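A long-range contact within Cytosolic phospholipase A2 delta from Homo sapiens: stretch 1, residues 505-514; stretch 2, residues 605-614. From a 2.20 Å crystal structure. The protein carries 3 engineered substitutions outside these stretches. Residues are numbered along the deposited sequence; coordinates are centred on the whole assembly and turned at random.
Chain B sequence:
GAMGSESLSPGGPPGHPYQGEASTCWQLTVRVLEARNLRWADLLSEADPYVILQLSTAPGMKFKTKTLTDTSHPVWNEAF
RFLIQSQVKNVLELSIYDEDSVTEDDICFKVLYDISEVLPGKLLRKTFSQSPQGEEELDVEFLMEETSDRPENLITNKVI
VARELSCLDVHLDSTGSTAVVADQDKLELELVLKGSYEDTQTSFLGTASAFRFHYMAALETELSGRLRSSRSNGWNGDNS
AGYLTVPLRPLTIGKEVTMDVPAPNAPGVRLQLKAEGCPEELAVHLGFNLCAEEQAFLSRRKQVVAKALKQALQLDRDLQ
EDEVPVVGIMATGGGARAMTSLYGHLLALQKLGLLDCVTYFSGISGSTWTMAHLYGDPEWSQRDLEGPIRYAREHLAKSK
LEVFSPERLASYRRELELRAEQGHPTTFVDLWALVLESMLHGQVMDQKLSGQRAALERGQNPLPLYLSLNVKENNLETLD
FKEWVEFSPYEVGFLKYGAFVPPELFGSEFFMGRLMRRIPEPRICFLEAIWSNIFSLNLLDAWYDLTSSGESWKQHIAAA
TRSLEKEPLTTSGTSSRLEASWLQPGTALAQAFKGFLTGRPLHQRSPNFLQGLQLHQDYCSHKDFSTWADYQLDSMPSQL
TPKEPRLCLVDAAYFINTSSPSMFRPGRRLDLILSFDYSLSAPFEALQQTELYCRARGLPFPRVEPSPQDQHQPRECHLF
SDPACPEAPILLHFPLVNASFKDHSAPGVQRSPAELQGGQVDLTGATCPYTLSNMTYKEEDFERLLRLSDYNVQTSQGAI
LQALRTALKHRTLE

Stretch 1, residues 505-514: LFGSEFFMGR
Stretch 2 (605-614) RSPNFLQGLQ

Two segments run side by side in the same sense, Gly 507 beside Pro 607 (CA to CA 5.5 Å), Phe 510 beside Phe 609 (5.1 Å), Phe 511 beside Gln 611 (5.2 Å) and Met 512 beside Leu 613 (4.7 Å). Stretch 1 opens with a type II turn from Leu 505 to Ser 508, extends as a strand through 509-511, then reverses in a type I' turn from Phe 511 to Arg 514. From Asn 608 to Leu 613, stretch 2 is built from two overlapping turns, type I over Asn 608 to Gln 611 and type II over Leu 610 to Leu 613. Together they bury 691 Å².

Phe 609 gives up the most surface. Its backbone sits at phi/psi -64/-15 and its side chain takes chi1 p (54°), chi2 87°. CB lies over one face of the Phe 510 ring, 3.8 Å from the centroid and 24° off the normal, a CH-pi contact whose closest pair is Phe 609 CB to Phe 510 CD2 at 3.5 Å. Phe 510 supplies that face from an extended backbone (-132/158), its CB pointing toward stretch 2, with chi1 m and chi2 -102°. Farther out, Phe 609 CE2 meets the edge of the Phe 506 ring, 4.0 Å from Phe 506 CD1; Phe 506 is t at chi1, with chi2 77°. One aromatic residue thus engages two others, by its CB and by its ring.

Met 512 anchors the other end. At 51/40 it occupies the first corner of the type I' turn, and its N donates to Gln 611 O at 2.9 Å and 151°, a direct hydrogen bond between the two backbones. The same carbonyl receives a CA-H...O contact from Phe 511 CA (3.5 Å). The Met 512 side chain (t, p, p) leaves CA away from stretch 2, yet folds so that CE reaches Gly 612 O at 3.3 Å and SD lies 4.1 Å from Leu 613 CD2. Gly 612 sits at 88/-20, angles that call for glycine; an ideal CB would also point toward stretch 1 and come 2.7 Å from Phe 511 CD2, a clash.

Water completes the backbone pairing. Water 1 accepts from Gly 507 N (2.8 Å) and donates to Ser 508 O (2.8 Å) and Pro 607 O (2.9 Å); water 3 accepts from Gly 513 N (2.7 Å) and donates to Phe 609 O (2.9 Å) and Gln 611 O (2.7 Å). Near the first of these, Pro 607 packs CG against Gly 507 O and CB against Ser 508 O, both at 3.4 Å. The design rule is economical: apolar packing centres on Phe 609 and on Met 512 with Leu 613, while the Met 512 N to Gln 611 O bond and bridging waters tie the two backbones together.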

# COMPACT_ATOMS: atom_id res chain seq x y z
N LEU B 505 9.21 -3.66 -9.40
CA LEU B 505 10.03 -3.06 -8.36
C LEU B 505 9.36 -2.97 -6.98
O LEU B 505 10.00 -2.58 -6.01
CB LEU B 505 10.48 -1.66 -8.80
CG LEU B 505 11.39 -1.61 -10.03
CD1 LEU B 505 11.85 -0.18 -10.26
CD2 LEU B 505 12.59 -2.53 -9.89
N PHE B 506 8.08 -3.34 -6.88
CA PHE B 506 7.39 -3.33 -5.59
C PHE B 506 7.95 -4.42 -4.69
O PHE B 506 7.95 -5.60 -5.06
CB PHE B 506 5.88 -3.53 -5.75
CG PHE B 506 5.19 -3.74 -4.44
CD1 PHE B 506 4.94 -2.68 -3.59
CD2 PHE B 506 4.84 -5.02 -4.03
CE1 PHE B 506 4.32 -2.87 -2.37
CE2 PHE B 506 4.23 -5.22 -2.81
CZ PHE B 506 3.97 -4.15 -1.99
N GLY B 507 8.41 -4.02 -3.51
CA GLY B 507 9.11 -4.92 -2.61
C GLY B 507 10.61 -4.70 -2.61
O GLY B 507 11.32 -5.29 -1.79
N SER B 508 11.11 -3.87 -3.52
CA SER B 508 12.53 -3.51 -3.53
C SER B 508 12.77 -2.38 -2.55
O SER B 508 11.83 -1.76 -2.06
CB SER B 508 13.00 -3.11 -4.94
OG SER B 508 13.02 -4.25 -5.80
N GLU B 509 14.04 -2.13 -2.27
CA GLU B 509 14.43 -1.11 -1.30
C GLU B 509 14.79 0.19 -2.01
O GLU B 509 15.49 0.18 -3.01
CB GLU B 509 15.59 -1.60 -0.44
CG GLU B 509 15.20 -2.74 0.49
CD GLU B 509 16.37 -3.44 1.15
OE1 GLU B 509 17.52 -2.97 0.99
OE2 GLU B 509 16.13 -4.47 1.81
N PHE B 510 14.30 1.30 -1.46
CA PHE B 510 14.43 2.59 -2.08
C PHE B 510 14.93 3.61 -1.08
O PHE B 510 14.77 3.44 0.13
CB PHE B 510 13.07 3.08 -2.59
CG PHE B 510 12.53 2.30 -3.76
CD1 PHE B 510 12.61 2.81 -5.05
CD2 PHE B 510 11.94 1.06 -3.58
CE1 PHE B 510 12.10 2.11 -6.12
CE2 PHE B 510 11.43 0.35 -4.65
CZ PHE B 510 11.51 0.88 -5.92
N PHE B 511 15.50 4.69 -1.61
CA PHE B 511 15.81 5.87 -0.83
C PHE B 511 15.72 7.13 -1.69
O PHE B 511 16.36 7.24 -2.74
CB PHE B 511 17.20 5.78 -0.22
CG PHE B 511 17.58 7.00 0.57
CD1 PHE B 511 18.54 7.89 0.10
CD2 PHE B 511 16.95 7.28 1.77
CE1 PHE B 511 18.88 9.02 0.82
CE2 PHE B 511 17.28 8.41 2.51
CZ PHE B 511 18.24 9.28 2.02
N MET B 512 14.91 8.08 -1.24
CA MET B 512 14.69 9.34 -1.95
C MET B 512 14.31 9.12 -3.42
O MET B 512 14.77 9.85 -4.30
CB MET B 512 15.92 10.25 -1.84
CG MET B 512 15.65 11.72 -2.09
SD MET B 512 14.71 12.48 -0.78
CE MET B 512 15.93 12.55 0.53
N GLY B 513 13.48 8.11 -3.66
CA GLY B 513 12.97 7.85 -4.99
C GLY B 513 13.89 7.02 -5.86
O GLY B 513 13.49 6.64 -6.96
N ARG B 514 15.11 6.74 -5.38
CA ARG B 514 16.06 5.89 -6.11
C ARG B 514 16.01 4.45 -5.61
O ARG B 514 15.84 4.19 -4.43
CB ARG B 514 17.50 6.40 -5.96
CG ARG B 514 17.86 7.56 -6.87
CD ARG B 514 17.51 8.89 -6.25
NE ARG B 514 18.04 10.01 -7.01
CZ ARG B 514 17.77 11.29 -6.75
NH1 ARG B 514 16.96 11.61 -5.75
NH2 ARG B 514 18.31 12.25 -7.50
N ARG B 605 5.70 -7.25 5.75
CA ARG B 605 6.48 -6.06 6.09
C ARG B 605 7.25 -5.53 4.89
O ARG B 605 8.48 -5.56 4.83
CB ARG B 605 7.38 -6.35 7.30
CG ARG B 605 6.57 -6.40 8.58
CD ARG B 605 7.39 -6.86 9.77
NE ARG B 605 6.63 -6.75 11.02
CZ ARG B 605 7.15 -6.87 12.23
NH1 ARG B 605 8.45 -7.12 12.39
NH2 ARG B 605 6.38 -6.75 13.31
N SER B 606 6.50 -4.99 3.94
CA SER B 606 7.05 -4.61 2.65
C SER B 606 7.92 -3.37 2.76
O SER B 606 7.53 -2.40 3.41
CB SER B 606 5.94 -4.35 1.65
OG SER B 606 5.23 -5.56 1.40
N PRO B 607 9.11 -3.40 2.14
CA PRO B 607 9.91 -2.19 2.08
C PRO B 607 9.14 -1.04 1.45
O PRO B 607 8.44 -1.25 0.46
CB PRO B 607 11.10 -2.60 1.20
CG PRO B 607 11.23 -4.07 1.42
CD PRO B 607 9.81 -4.55 1.55
N ASN B 608 9.26 0.14 2.02
CA ASN B 608 8.53 1.30 1.55
C ASN B 608 9.26 2.01 0.42
O ASN B 608 10.30 2.63 0.64
CB ASN B 608 8.32 2.27 2.71
CG ASN B 608 7.54 3.50 2.31
OD1 ASN B 608 6.94 3.55 1.23
ND2 ASN B 608 7.49 4.48 3.19
N PHE B 609 8.71 1.94 -0.79
CA PHE B 609 9.30 2.62 -1.94
C PHE B 609 9.33 4.15 -1.82
O PHE B 609 10.04 4.82 -2.56
CB PHE B 609 8.67 2.16 -3.28
CG PHE B 609 7.16 2.28 -3.33
CD1 PHE B 609 6.55 3.46 -3.72
CD2 PHE B 609 6.36 1.18 -3.05
CE1 PHE B 609 5.17 3.55 -3.79
CE2 PHE B 609 4.98 1.27 -3.12
CZ PHE B 609 4.39 2.45 -3.49
N LEU B 610 8.56 4.71 -0.89
CA LEU B 610 8.60 6.14 -0.61
C LEU B 610 9.71 6.55 0.37
O LEU B 610 9.88 7.75 0.62
CB LEU B 610 7.26 6.60 -0.03
CG LEU B 610 6.00 6.31 -0.86
CD1 LEU B 610 4.79 6.97 -0.22
CD2 LEU B 610 6.16 6.79 -2.30
N GLN B 611 10.46 5.59 0.92
CA GLN B 611 11.41 5.87 2.00
C GLN B 611 12.33 7.07 1.72
O GLN B 611 12.95 7.17 0.67
CB GLN B 611 12.27 4.65 2.33
CG GLN B 611 13.22 4.89 3.50
CD GLN B 611 13.99 3.66 3.95
OE1 GLN B 611 13.95 2.60 3.32
NE2 GLN B 611 14.73 3.81 5.03
N GLY B 612 12.39 7.99 2.68
CA GLY B 612 13.31 9.11 2.59
C GLY B 612 12.77 10.33 1.87
O GLY B 612 13.27 11.43 2.08
N LEU B 613 11.73 10.16 1.05
CA LEU B 613 11.09 11.30 0.40
C LEU B 613 10.47 12.19 1.46
O LEU B 613 10.10 11.72 2.55
CB LEU B 613 10.02 10.84 -0.59
CG LEU B 613 10.55 10.04 -1.78
CD1 LEU B 613 9.41 9.37 -2.53
CD2 LEU B 613 11.38 10.93 -2.70
N GLN B 614 10.36 13.48 1.15
CA GLN B 614 9.86 14.45 2.12
C GLN B 614 8.60 15.15 1.63
O GLN B 614 8.31 15.18 0.44
CB GLN B 614 10.97 15.46 2.42
CG GLN B 614 12.30 14.79 2.76
CD GLN B 614 13.37 15.75 3.22
OE1 GLN B 614 13.25 16.96 3.03
NE2 GLN B 614 14.43 15.22 3.83
O HOH W 1 9.02 -1.62 -2.31
O HOH W 2 12.59 0.89 0.81
O HOH W 3 12.33 6.40 -1.84